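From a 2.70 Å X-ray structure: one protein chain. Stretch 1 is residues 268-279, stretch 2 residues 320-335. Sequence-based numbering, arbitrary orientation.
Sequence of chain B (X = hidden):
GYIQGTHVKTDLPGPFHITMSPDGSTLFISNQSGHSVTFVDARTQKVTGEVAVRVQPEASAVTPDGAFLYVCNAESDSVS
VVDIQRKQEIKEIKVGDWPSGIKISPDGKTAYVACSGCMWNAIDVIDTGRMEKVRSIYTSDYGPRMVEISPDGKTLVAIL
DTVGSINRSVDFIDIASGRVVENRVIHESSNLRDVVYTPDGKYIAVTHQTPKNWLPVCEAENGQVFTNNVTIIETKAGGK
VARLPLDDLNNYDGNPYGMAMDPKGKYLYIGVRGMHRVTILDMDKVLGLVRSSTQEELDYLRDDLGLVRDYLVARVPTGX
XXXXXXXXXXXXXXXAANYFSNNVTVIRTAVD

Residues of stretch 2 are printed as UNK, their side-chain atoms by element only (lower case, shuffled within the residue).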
# COMPACT_ATOMS: atom_id res chain seq x y z
N LEU B 268 13.09 -22.15 -31.34
CA LEU B 268 12.37 -23.41 -31.50
C LEU B 268 11.08 -23.17 -32.27
O LEU B 268 10.35 -22.21 -32.00
CB LEU B 268 12.07 -24.04 -30.14
CG LEU B 268 11.37 -25.41 -30.20
CD1 LEU B 268 12.21 -26.41 -30.99
CD2 LEU B 268 11.09 -25.93 -28.80
N TYR B 269 10.80 -24.04 -33.24
CA TYR B 269 9.62 -23.90 -34.08
C TYR B 269 8.65 -25.05 -33.85
O TYR B 269 9.02 -26.21 -33.95
CB TYR B 269 10.02 -23.82 -35.56
CG TYR B 269 10.98 -22.69 -35.86
CD1 TYR B 269 12.34 -22.84 -35.67
CD2 TYR B 269 10.52 -21.46 -36.32
CE1 TYR B 269 13.23 -21.81 -35.94
CE2 TYR B 269 11.39 -20.43 -36.59
CZ TYR B 269 12.75 -20.61 -36.40
OH TYR B 269 13.63 -19.59 -36.67
N ILE B 270 7.40 -24.72 -33.54
CA ILE B 270 6.40 -25.73 -33.20
C ILE B 270 5.14 -25.63 -34.06
O ILE B 270 4.42 -24.63 -34.00
CB ILE B 270 5.97 -25.62 -31.73
CG1 ILE B 270 7.17 -25.80 -30.80
CG2 ILE B 270 4.88 -26.64 -31.41
CD1 ILE B 270 6.84 -25.65 -29.33
N GLY B 271 4.89 -26.65 -34.87
CA GLY B 271 3.64 -26.74 -35.58
C GLY B 271 2.50 -26.96 -34.61
O GLY B 271 2.50 -27.93 -33.84
N VAL B 272 1.51 -26.07 -34.64
CA VAL B 272 0.32 -26.22 -33.83
C VAL B 272 -0.84 -26.56 -34.75
O VAL B 272 -1.34 -25.71 -35.49
CB VAL B 272 -0.00 -24.95 -33.02
CG1 VAL B 272 -1.14 -25.20 -32.06
CG2 VAL B 272 1.23 -24.47 -32.27
N ARG B 273 -1.26 -27.82 -34.65
CA ARG B 273 -2.16 -28.44 -35.61
C ARG B 273 -3.62 -28.05 -35.38
O ARG B 273 -4.35 -27.78 -36.33
CB ARG B 273 -2.00 -29.96 -35.53
CG ARG B 273 -2.49 -30.73 -36.74
CD ARG B 273 -2.32 -32.23 -36.51
NE ARG B 273 -2.44 -33.00 -37.75
CZ ARG B 273 -3.58 -33.51 -38.20
NH1 ARG B 273 -4.70 -33.35 -37.52
NH2 ARG B 273 -3.59 -34.20 -39.33
N GLY B 274 -4.02 -28.03 -34.11
CA GLY B 274 -5.38 -27.67 -33.76
C GLY B 274 -5.66 -26.20 -34.00
O GLY B 274 -6.74 -25.84 -34.47
N MET B 275 -4.69 -25.36 -33.67
CA MET B 275 -4.86 -23.91 -33.82
C MET B 275 -4.29 -23.38 -35.13
O MET B 275 -4.29 -22.17 -35.36
CB MET B 275 -4.21 -23.18 -32.64
CG MET B 275 -4.96 -23.37 -31.34
SD MET B 275 -6.73 -23.10 -31.51
CE MET B 275 -6.78 -21.33 -31.80
N HIS B 276 -3.80 -24.28 -35.98
CA HIS B 276 -3.34 -23.92 -37.32
C HIS B 276 -2.31 -22.80 -37.34
O HIS B 276 -2.47 -21.82 -38.08
CB HIS B 276 -4.53 -23.51 -38.19
CG HIS B 276 -5.74 -24.37 -38.01
ND1 HIS B 276 -5.74 -25.72 -38.27
CD2 HIS B 276 -7.00 -24.06 -37.61
CE1 HIS B 276 -6.94 -26.22 -38.02
NE2 HIS B 276 -7.72 -25.24 -37.62
N ARG B 277 -1.25 -22.92 -36.55
CA ARG B 277 -0.27 -21.84 -36.50
C ARG B 277 1.10 -22.33 -36.06
O ARG B 277 1.21 -23.37 -35.44
CB ARG B 277 -0.75 -20.73 -35.56
CG ARG B 277 -0.87 -21.16 -34.11
CD ARG B 277 -1.75 -20.20 -33.33
NE ARG B 277 -1.80 -20.54 -31.91
CZ ARG B 277 -2.67 -20.03 -31.04
NH1 ARG B 277 -3.57 -19.15 -31.45
NH2 ARG B 277 -2.63 -20.40 -29.77
N VAL B 278 2.14 -21.57 -36.39
CA VAL B 278 3.49 -21.96 -35.98
C VAL B 278 3.96 -21.11 -34.80
O VAL B 278 4.09 -19.89 -34.92
CB VAL B 278 4.50 -21.83 -37.13
CG1 VAL B 278 5.91 -22.14 -36.64
CG2 VAL B 278 4.11 -22.76 -38.27
N THR B 279 4.23 -21.76 -33.68
CA THR B 279 4.70 -21.07 -32.49
C THR B 279 6.23 -21.05 -32.44
O THR B 279 6.87 -22.10 -32.41
CB THR B 279 4.16 -21.71 -31.20
OG1 THR B 279 2.76 -21.42 -31.07
CG2 THR B 279 4.88 -21.17 -29.98
N UNK B 320 -4.49 -24.93 -42.70
CA UNK B 320 -5.18 -25.80 -41.76
C UNK B 320 -4.41 -27.10 -41.54
O UNK B 320 -4.00 -27.77 -42.49
c UNK B 320 -7.42 -24.85 -42.61
c UNK B 320 -6.60 -26.09 -42.25
c UNK B 320 -8.85 -25.21 -42.96
c UNK B 320 -7.38 -23.82 -41.49
N UNK B 321 -4.23 -27.46 -40.27
CA UNK B 321 -3.51 -28.67 -39.89
C UNK B 321 -2.01 -28.74 -40.17
O UNK B 321 -1.56 -29.66 -40.85
N UNK B 322 -1.23 -27.77 -39.64
CA UNK B 322 0.23 -27.82 -39.82
C UNK B 322 0.89 -28.90 -38.96
O UNK B 322 1.45 -28.59 -37.90
c UNK B 322 -1.64 -26.61 -38.84
c UNK B 322 -0.34 -26.00 -38.41
c UNK B 322 0.68 -26.42 -39.40
N UNK B 323 0.81 -30.14 -39.41
CA UNK B 323 1.27 -31.28 -38.63
C UNK B 323 2.80 -31.40 -38.55
O UNK B 323 3.32 -32.10 -37.67
o UNK B 323 0.89 -32.63 -40.62
c UNK B 323 0.69 -32.58 -39.21
N UNK B 324 3.51 -30.73 -39.45
CA UNK B 324 4.97 -30.85 -39.48
C UNK B 324 5.66 -29.58 -39.95
O UNK B 324 5.12 -28.83 -40.76
o UNK B 324 6.78 -32.24 -40.34
c UNK B 324 5.38 -32.02 -40.38
N UNK B 325 6.86 -29.34 -39.43
CA UNK B 325 7.66 -28.18 -39.82
C UNK B 325 9.11 -28.56 -40.06
O UNK B 325 9.60 -29.55 -39.52
c UNK B 325 6.25 -26.37 -38.76
c UNK B 325 7.61 -27.06 -38.76
c UNK B 325 7.94 -27.62 -37.38
N UNK B 326 9.80 -27.78 -40.89
CA UNK B 326 11.23 -27.99 -41.12
C UNK B 326 11.94 -26.68 -41.43
O UNK B 326 11.31 -25.69 -41.80
c UNK B 326 11.45 -28.99 -42.25
s UNK B 326 11.01 -28.38 -43.90
N UNK B 327 13.26 -26.68 -41.27
CA UNK B 327 14.05 -25.47 -41.48
C UNK B 327 15.08 -25.62 -42.60
O UNK B 327 15.55 -26.72 -42.88
c UNK B 327 14.81 -24.32 -37.82
c UNK B 327 13.45 -23.07 -39.49
c UNK B 327 13.96 -24.44 -39.07
c UNK B 327 14.77 -25.07 -40.19
N UNK B 328 15.42 -24.50 -43.22
CA UNK B 328 16.54 -24.45 -44.15
C UNK B 328 17.83 -24.49 -43.33
O UNK B 328 17.85 -24.05 -42.18
c UNK B 328 16.48 -23.20 -45.02
o UNK B 328 16.51 -22.02 -44.23
N UNK B 329 18.92 -25.03 -43.91
CA UNK B 329 20.19 -25.16 -43.18
C UNK B 329 20.74 -23.83 -42.66
O UNK B 329 21.51 -23.84 -41.70
c UNK B 329 20.48 -25.53 -45.55
c UNK B 329 21.13 -25.78 -44.23
c UNK B 329 19.01 -25.58 -45.28
N UNK B 330 20.37 -22.72 -43.29
CA UNK B 330 20.79 -21.41 -42.81
C UNK B 330 19.84 -20.87 -41.73
O UNK B 330 20.16 -19.90 -41.04
c UNK B 330 19.63 -20.35 -44.80
o UNK B 330 19.66 -19.73 -45.89
c UNK B 330 20.90 -20.42 -43.97
o UNK B 330 18.59 -20.90 -44.38
N UNK B 331 18.69 -21.52 -41.59
CA UNK B 331 17.73 -21.18 -40.56
C UNK B 331 16.93 -19.91 -40.79
O UNK B 331 16.26 -19.42 -39.88
N UNK B 332 16.99 -19.38 -42.01
CA UNK B 332 16.28 -18.14 -42.32
C UNK B 332 14.86 -18.39 -42.85
O UNK B 332 14.09 -17.45 -43.03
n UNK B 332 19.70 -14.68 -45.56
c UNK B 332 18.93 -15.86 -45.10
c UNK B 332 19.36 -16.33 -43.72
c UNK B 332 17.08 -17.31 -43.33
c UNK B 332 18.58 -17.55 -43.26
N UNK B 333 14.52 -19.65 -43.08
CA UNK B 333 13.19 -20.00 -43.57
C UNK B 333 12.62 -21.25 -42.90
O UNK B 333 13.32 -22.24 -42.71
c UNK B 333 13.21 -20.19 -45.09
c UNK B 333 12.73 -16.82 -46.74
c UNK B 333 14.98 -17.51 -47.09
c UNK B 333 13.48 -18.92 -45.85
c UNK B 333 14.73 -18.68 -46.39
c UNK B 333 13.98 -16.58 -47.27
c UNK B 333 12.48 -17.98 -46.04
N UNK B 334 11.34 -21.18 -42.55
CA UNK B 334 10.64 -22.30 -41.92
C UNK B 334 9.43 -22.72 -42.75
O UNK B 334 8.58 -21.89 -43.08
s UNK B 334 9.33 -23.26 -39.63
c UNK B 334 10.21 -21.94 -40.50
N UNK B 335 9.35 -24.00 -43.08
CA UNK B 335 8.25 -24.51 -43.89
C UNK B 335 7.30 -25.36 -43.05
O UNK B 335 7.74 -26.20 -42.26
c UNK B 335 9.35 -23.75 -46.96
c UNK B 335 8.78 -25.32 -45.07
o UNK B 335 12.51 -22.47 -48.25
c UNK B 335 10.25 -23.05 -47.73
c UNK B 335 11.60 -23.16 -47.47
c UNK B 335 12.05 -23.97 -46.45
c UNK B 335 11.14 -24.66 -45.67
c UNK B 335 9.77 -24.56 -45.92

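Position 320 carries four carbons, forked at the second. One terminal carbon lies over a face of the H276 imidazole, 3.9 Å from its centroid and 10° off the ring normal, a CH-pi contact. The fork after a single carbon identifies leucine, L320, and the carbon over the ring is CD2.

Position 321 has no side-chain atoms and is glycine. Its phi/psi of 68/57 favours that residue by itself. The backbone N of G321 donates a hydrogen bond to H276 ND1 at 3.1 Å, with an N-H...acceptor angle of 168°, so ND1 serves as the acceptor.

At position 322 three carbons close a ring onto the backbone N, which defines proline. P322 CG is 3.1 Å from V272 O, and P322 CD is 3.5 Å from H276 CA and 3.7 Å from R273 CA; the ring is thus packed against the backbone of the turn.

Position 323 holds one carbon and then one oxygen, the pattern of serine. The CB of S323 sits 3.5 Å from R273 NE, at the edge of the guanidinium and near its plane. Position 324 repeats this composition, but its CA-to-CB bond points away from stretch 1: S324, without contact there.

Position 325 has one carbon carrying two more. This beta-branched, all-carbon group is valine. V325 CG2 lies 3.9 Å from Y269 O, and V325 CG1 lies 4.2 Å from V278 CG2.

Position 326 shows one carbon and one sulfur, hence cysteine; C326 points away. Position 327 again has four carbons forked at the second, giving leucine. L327 CD1 approaches Y269 CE1 to 3.5 Å, while L327 CD2 stands 4.0 Å from the tyrosine ring centroid, 19° off the normal.

Position 328, one carbon and one oxygen, is serine, and S328 opens a type I turn. Position 329 closes three carbons onto its N: P329. Position 330 has two carbons, the second bearing two oxygens. Chain length and this fork suit aspartate, and D330 OD1 accepts a very short 2.4 Å hydrogen bond from S328 OG. Position 331 lacks side-chain atoms, and its phi of 75° suits glycine, G331.

Position 332, four carbons in a row ending in nitrogen, is lysine; K332 N donates to D330 OD1 at 3.2 Å. Position 333 has one carbon and a six-carbon ring without oxygen, so F333, pointing away. Position 334 has one carbon and one sulfur. It is cysteine, and C334 SG lies 4.6 Å from the Y269 ring centroid in an oblique sulfur-aromatic contact. Position 335 adds one oxygen to a six-carbon ring: Y335, also directed away.

The contact therefore has one polar anchor, the G321-H276 hydrogen bond, surrounded by packing. L320 covers the imidazole, P322 fits against the turn, and V325, L327 and C334 meet stretch 1 through side chains directed toward it. G271 leaves room beside P322: an ideal CB there would fall 2.7 Å from P322 O, a clash.

Stretch 2 (320-335) LGPSSVCLSPDGKFCY
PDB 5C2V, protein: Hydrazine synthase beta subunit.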